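Local coordinates for putative aspartyl-tRNA synthetase (Leishmania major, PDB 6OD8), which probably attaches L-aspartate to tRNA(Asp) at the expense of ATP, as a class II aminoacyl-tRNA synthetase, at residues A[487-499]-A[511-523]. Sequence-based numbering, arbitrary orientation.
Sequences QRIHDPDLLLARA and EYVDSFRLGAWPH. With FMT (formic acid), chain L.
Strands 480-487 and 523-529 are antiparallel neighbours in the class II synthetase sheet, and at this end of the pair Arg488 N donates to His523 O (3.0 Å, 164° at the hydrogen). Chi1 of Arg488 (-39°) sets CG beside the backbone N, 3.5 Å from CD2 of the His523 ring; the bend at chi2 then carries the chain on, and NE forms a salt bridge with Glu317 on strand 310-319. His523 ND1 donates to Trp521 O, an in-plane bond of 2.7 Å that fixes the ring's rotation, and NE2 pairs with Gln280 on helix 276-283. Pro522 lies over one face of the His490 ring, its CA 3.9 Å from the centroid in a CH-pi contact. A single water gathers Gln487 NE2, Arg488 O, His523 N and, weakly, His490 ND1. Past the sheet the chain turns into helix 492-501, N-capped by Asp491, whose OD2 accepts from Leu494 N. This helix packs against Val513 and the type I turn 514-517: Pro492 CG sits 3.8 Å from Phe516 CB, and Leu495 CD2 reaches Phe516 CE2 at 3.7 Å. Pro492 CB lies over a face of the Arg517 guanidinium, which is held at its edge by Asp514 OD1 (2.9 Å from NE). Ser65 and Thr175 of the second subunit bond Gln487 OE1 and Ala520 O.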
loop_
_atom_site.group_PDB
_atom_site.type_symbol
_atom_site.label_atom_id
_atom_site.label_comp_id
_atom_site.label_asym_id
_atom_site.label_seq_id
_atom_site.Cartn_x
_atom_site.Cartn_y
_atom_site.Cartn_z
ATOM N N GLN A 487 -14.799 -19.066 -2.708
ATOM C CA GLN A 487 -14.572 -19.391 -4.109
ATOM C C GLN A 487 -15.526 -18.588 -4.989
ATOM O O GLN A 487 -16.736 -18.508 -4.715
ATOM C CB GLN A 487 -14.776 -20.894 -4.360
ATOM C CG GLN A 487 -14.535 -21.269 -5.821
ATOM C CD GLN A 487 -14.774 -22.752 -6.140
ATOM O OE1 GLN A 487 -15.259 -23.525 -5.306
ATOM N NE2 GLN A 487 -14.404 -23.154 -7.353
ATOM N N ARG A 488 -14.992 -18.029 -6.079
ATOM C CA ARG A 488 -15.811 -17.311 -7.047
ATOM C C ARG A 488 -16.328 -18.265 -8.121
ATOM O O ARG A 488 -15.798 -19.359 -8.321
ATOM C CB ARG A 488 -15.017 -16.195 -7.737
ATOM C CG ARG A 488 -14.054 -15.418 -6.817
ATOM C CD ARG A 488 -14.768 -14.762 -5.643
ATOM N NE ARG A 488 -13.800 -13.995 -4.848
ATOM C CZ ARG A 488 -14.023 -13.476 -3.646
ATOM N NH1 ARG A 488 -15.193 -13.631 -3.010
ATOM N NH2 ARG A 488 -13.041 -12.806 -3.069
ATOM N N ILE A 489 -17.322 -17.800 -8.869
ATOM C CA ILE A 489 -17.835 -18.544 -10.021
ATOM C C ILE A 489 -16.970 -18.159 -11.216
ATOM O O ILE A 489 -17.012 -17.010 -11.674
ATOM C CB ILE A 489 -19.313 -18.234 -10.284
ATOM C CG1 ILE A 489 -20.177 -18.641 -9.078
ATOM C CG2 ILE A 489 -19.795 -18.929 -11.565
ATOM C CD1 ILE A 489 -21.665 -18.321 -9.245
ATOM N N HIS A 490 -16.176 -19.102 -11.725
ATOM C CA HIS A 490 -15.279 -18.767 -12.829
ATOM C C HIS A 490 -15.869 -19.149 -14.179
ATOM O O HIS A 490 -15.256 -18.874 -15.217
ATOM C CB HIS A 490 -13.895 -19.413 -12.632
ATOM C CG HIS A 490 -13.934 -20.901 -12.525
ATOM N ND1 HIS A 490 -14.445 -21.556 -11.423
ATOM C CD2 HIS A 490 -13.547 -21.867 -13.392
ATOM C CE1 HIS A 490 -14.370 -22.861 -11.617
ATOM N NE2 HIS A 490 -13.841 -23.078 -12.808
ATOM N N ASP A 491 -17.071 -19.740 -14.186
ATOM C CA ASP A 491 -17.759 -20.078 -15.420
ATOM C C ASP A 491 -18.715 -18.956 -15.802
ATOM O O ASP A 491 -19.639 -18.663 -15.029
ATOM C CB ASP A 491 -18.552 -21.368 -15.260
ATOM C CG ASP A 491 -19.323 -21.729 -16.516
ATOM O OD1 ASP A 491 -18.691 -22.273 -17.434
ATOM O OD2 ASP A 491 -20.550 -21.463 -16.587
ATOM N N PRO A 492 -18.584 -18.359 -16.995
ATOM C CA PRO A 492 -19.447 -17.210 -17.339
ATOM C C PRO A 492 -20.937 -17.515 -17.301
ATOM O O PRO A 492 -21.735 -16.662 -16.881
ATOM C CB PRO A 492 -18.989 -16.848 -18.758
ATOM C CG PRO A 492 -17.637 -17.464 -18.900
ATOM C CD PRO A 492 -17.661 -18.708 -18.084
ATOM N N ASP A 493 -21.343 -18.705 -17.748
ATOM C CA ASP A 493 -22.771 -18.983 -17.847
ATOM C C ASP A 493 -23.390 -19.188 -16.476
ATOM O O ASP A 493 -24.489 -18.678 -16.206
ATOM C CB ASP A 493 -23.005 -20.190 -18.755
ATOM C CG ASP A 493 -22.579 -19.918 -20.186
ATOM O OD1 ASP A 493 -23.371 -19.310 -20.934
ATOM O OD2 ASP A 493 -21.429 -20.260 -20.546
ATOM N N LEU A 494 -22.698 -19.912 -15.583
ATOM C CA LEU A 494 -23.234 -20.073 -14.234
ATOM C C LEU A 494 -23.220 -18.760 -13.473
ATOM O O LEU A 494 -24.078 -18.531 -12.610
ATOM C CB LEU A 494 -22.456 -21.136 -13.471
ATOM C CG LEU A 494 -22.884 -22.570 -13.769
ATOM C CD1 LEU A 494 -22.019 -23.535 -12.988
ATOM C CD2 LEU A 494 -24.362 -22.771 -13.431
ATOM N N LEU A 495 -22.251 -17.888 -13.775
ATOM C CA LEU A 495 -22.209 -16.584 -13.132
ATOM C C LEU A 495 -23.411 -15.730 -13.541
ATOM O O LEU A 495 -24.023 -15.066 -12.699
ATOM C CB LEU A 495 -20.875 -15.900 -13.473
ATOM C CG LEU A 495 -20.605 -14.483 -12.993
ATOM C CD1 LEU A 495 -20.465 -14.435 -11.486
ATOM C CD2 LEU A 495 -19.342 -13.959 -13.658
ATOM N N LEU A 496 -23.788 -15.764 -14.819
ATOM C CA LEU A 496 -25.008 -15.064 -15.227
ATOM C C LEU A 496 -26.248 -15.712 -14.612
ATOM O O LEU A 496 -27.183 -15.016 -14.197
ATOM C CB LEU A 496 -25.107 -15.027 -16.754
ATOM C CG LEU A 496 -24.109 -14.128 -17.500
ATOM C CD1 LEU A 496 -24.117 -14.437 -18.987
ATOM C CD2 LEU A 496 -24.414 -12.650 -17.261
ATOM N N ALA A 497 -26.257 -17.044 -14.520
ATOM C CA ALA A 497 -27.405 -17.742 -13.952
ATOM C C ALA A 497 -27.604 -17.392 -12.478
ATOM O O ALA A 497 -28.743 -17.208 -12.030
ATOM C CB ALA A 497 -27.237 -19.249 -14.137
ATOM N N ARG A 498 -26.519 -17.307 -11.696
ATOM C CA ARG A 498 -26.704 -16.962 -10.288
ATOM C C ARG A 498 -27.147 -15.507 -10.142
ATOM O O ARG A 498 -28.020 -15.199 -9.320
ATOM C CB ARG A 498 -25.438 -17.251 -9.472
ATOM C CG ARG A 498 -25.619 -16.986 -7.953
ATOM C CD ARG A 498 -24.447 -17.459 -7.061
ATOM N NE ARG A 498 -24.448 -16.744 -5.782
ATOM C CZ ARG A 498 -25.255 -17.037 -4.764
ATOM N NH1 ARG A 498 -26.102 -18.057 -4.856
ATOM N NH2 ARG A 498 -25.212 -16.327 -3.649
ATOM N N ALA A 499 -26.591 -14.606 -10.959
ATOM C CA ALA A 499 -27.033 -13.213 -10.930
ATOM C C ALA A 499 -28.516 -13.094 -11.265
ATOM O O ALA A 499 -29.235 -12.289 -10.662
ATOM C CB ALA A 499 -26.196 -12.374 -11.898
ATOM N N GLU A 511 -17.600 -6.279 -18.875
ATOM C CA GLU A 511 -16.189 -6.631 -19.049
ATOM C C GLU A 511 -15.740 -7.657 -18.012
ATOM O O GLU A 511 -14.910 -8.533 -18.298
ATOM C CB GLU A 511 -15.310 -5.378 -18.974
ATOM C CG GLU A 511 -15.451 -4.450 -20.164
ATOM C CD GLU A 511 -16.417 -3.317 -19.889
ATOM O OE1 GLU A 511 -17.068 -3.334 -18.822
ATOM O OE2 GLU A 511 -16.520 -2.409 -20.732
ATOM N N TYR A 512 -16.266 -7.561 -16.797
ATOM C CA TYR A 512 -15.947 -8.542 -15.769
ATOM C C TYR A 512 -16.397 -9.944 -16.199
ATOM O O TYR A 512 -15.615 -10.903 -16.156
ATOM C CB TYR A 512 -16.603 -8.092 -14.465
ATOM C CG TYR A 512 -16.766 -9.103 -13.365
ATOM C CD1 TYR A 512 -15.704 -9.420 -12.526
ATOM C CD2 TYR A 512 -18.005 -9.703 -13.121
ATOM C CE1 TYR A 512 -15.844 -10.304 -11.511
ATOM C CE2 TYR A 512 -18.158 -10.589 -12.084
ATOM C CZ TYR A 512 -17.074 -10.885 -11.273
ATOM O OH TYR A 512 -17.209 -11.789 -10.234
ATOM N N VAL A 513 -17.647 -10.071 -16.638
ATOM C CA VAL A 513 -18.138 -11.356 -17.149
ATOM C C VAL A 513 -17.280 -11.815 -18.330
ATOM O O VAL A 513 -16.845 -12.972 -18.398
ATOM C CB VAL A 513 -19.621 -11.242 -17.550
ATOM C CG1 VAL A 513 -20.107 -12.553 -18.154
ATOM C CG2 VAL A 513 -20.497 -10.840 -16.347
ATOM N N ASP A 514 -16.999 -10.898 -19.261
ATOM C CA ASP A 514 -16.186 -11.221 -20.432
ATOM C C ASP A 514 -14.793 -11.719 -20.053
ATOM O O ASP A 514 -14.180 -12.475 -20.822
ATOM C CB ASP A 514 -16.049 -9.990 -21.331
ATOM C CG ASP A 514 -17.284 -9.732 -22.160
ATOM O OD1 ASP A 514 -18.220 -10.572 -22.132
ATOM O OD2 ASP A 514 -17.315 -8.676 -22.833
ATOM N N SER A 515 -14.264 -11.288 -18.906
ATOM C CA SER A 515 -12.919 -11.717 -18.516
ATOM C C SER A 515 -12.833 -13.205 -18.210
ATOM O O SER A 515 -11.719 -13.731 -18.113
ATOM C CB SER A 515 -12.405 -10.924 -17.306
ATOM O OG SER A 515 -12.985 -11.351 -16.074
ATOM N N PHE A 516 -13.967 -13.892 -18.063
ATOM C CA PHE A 516 -13.957 -15.325 -17.796
ATOM C C PHE A 516 -14.188 -16.162 -19.040
ATOM O O PHE A 516 -14.299 -17.389 -18.929
ATOM C CB PHE A 516 -15.020 -15.674 -16.746
ATOM C CG PHE A 516 -14.892 -14.886 -15.481
ATOM C CD1 PHE A 516 -13.806 -15.083 -14.624
ATOM C CD2 PHE A 516 -15.835 -13.922 -15.152
ATOM C CE1 PHE A 516 -13.680 -14.341 -13.448
ATOM C CE2 PHE A 516 -15.732 -13.187 -13.954
ATOM C CZ PHE A 516 -14.636 -13.395 -13.116
ATOM N N ARG A 517 -14.324 -15.528 -20.211
ATOM C CA ARG A 517 -14.769 -16.246 -21.399
ATOM C C ARG A 517 -13.621 -16.815 -22.218
ATOM O O ARG A 517 -13.858 -17.680 -23.060
ATOM C CB ARG A 517 -15.614 -15.330 -22.282
ATOM C CG ARG A 517 -16.986 -14.958 -21.679
ATOM C CD ARG A 517 -17.758 -14.149 -22.722
ATOM N NE ARG A 517 -18.913 -13.435 -22.189
ATOM C CZ ARG A 517 -20.082 -14.005 -21.913
ATOM N NH1 ARG A 517 -21.078 -13.261 -21.444
ATOM N NH2 ARG A 517 -20.255 -15.318 -22.068
ATOM N N LEU A 518 -12.387 -16.371 -21.976
ATOM C CA LEU A 518 -11.214 -16.775 -22.756
ATOM C C LEU A 518 -10.331 -17.730 -21.954
ATOM O O LEU A 518 -9.098 -17.631 -21.960
ATOM C CB LEU A 518 -10.406 -15.552 -23.197
ATOM C CG LEU A 518 -11.198 -14.458 -23.929
ATOM C CD1 LEU A 518 -10.298 -13.274 -24.276
ATOM C CD2 LEU A 518 -11.885 -15.008 -25.183
ATOM N N GLY A 519 -10.970 -18.661 -21.259
ATOM C CA GLY A 519 -10.316 -19.550 -20.326
ATOM C C GLY A 519 -10.172 -18.875 -18.981
ATOM O O GLY A 519 -9.637 -17.759 -18.901
ATOM N N ALA A 520 -10.641 -19.514 -17.917
ATOM C CA ALA A 520 -10.588 -18.905 -16.594
ATOM C C ALA A 520 -10.006 -19.887 -15.591
ATOM O O ALA A 520 -10.274 -21.089 -15.660
ATOM C CB ALA A 520 -11.982 -18.459 -16.115
ATOM N N TRP A 521 -9.201 -19.362 -14.648
ATOM C CA TRP A 521 -8.690 -20.161 -13.527
ATOM C C TRP A 521 -9.722 -20.228 -12.397
ATOM O O TRP A 521 -10.300 -19.204 -12.034
ATOM C CB TRP A 521 -7.400 -19.537 -12.966
ATOM C CG TRP A 521 -6.276 -19.403 -13.932
ATOM C CD1 TRP A 521 -5.988 -18.327 -14.703
ATOM C CD2 TRP A 521 -5.241 -20.371 -14.184
ATOM N NE1 TRP A 521 -4.839 -18.560 -15.458
ATOM C CE2 TRP A 521 -4.353 -19.800 -15.135
ATOM C CE3 TRP A 521 -4.952 -21.643 -13.669
ATOM C CZ2 TRP A 521 -3.224 -20.485 -15.622
ATOM C CZ3 TRP A 521 -3.811 -22.315 -14.150
ATOM C CH2 TRP A 521 -2.980 -21.739 -15.116
ATOM N N PRO A 522 -9.936 -21.406 -11.791
ATOM C CA PRO A 522 -10.652 -21.440 -10.503
ATOM C C PRO A 522 -9.923 -20.558 -9.495
ATOM O O PRO A 522 -8.693 -20.539 -9.443
ATOM C CB PRO A 522 -10.625 -22.924 -10.100
ATOM C CG PRO A 522 -10.351 -23.709 -11.417
ATOM C CD PRO A 522 -9.454 -22.738 -12.225
ATOM N N HIS A 523 -10.685 -19.788 -8.719
ATOM C CA HIS A 523 -10.048 -18.810 -7.849
ATOM C C HIS A 523 -10.990 -18.411 -6.723
ATOM O O HIS A 523 -12.174 -18.761 -6.724
ATOM C CB HIS A 523 -9.600 -17.578 -8.650
ATOM C CG HIS A 523 -10.729 -16.842 -9.311
ATOM N ND1 HIS A 523 -11.348 -17.301 -10.456
ATOM C CD2 HIS A 523 -11.335 -15.674 -8.996
ATOM C CE1 HIS A 523 -12.287 -16.444 -10.818
ATOM N NE2 HIS A 523 -12.305 -15.451 -9.948
HETATM C C FMT L . -16.181 -4.166 -14.882
HETATM O O1 FMT L . -15.060 -3.685 -15.126
HETATM O O2 FMT L . -16.974 -4.618 -15.729
HETATM O O HOH W 1 -13.516 -20.647 -8.979
HETATM O O HOH W 2 -17.166 -14.654 -10.229
HETATM O O HOH W 3 -14.784 -20.462 -17.497
#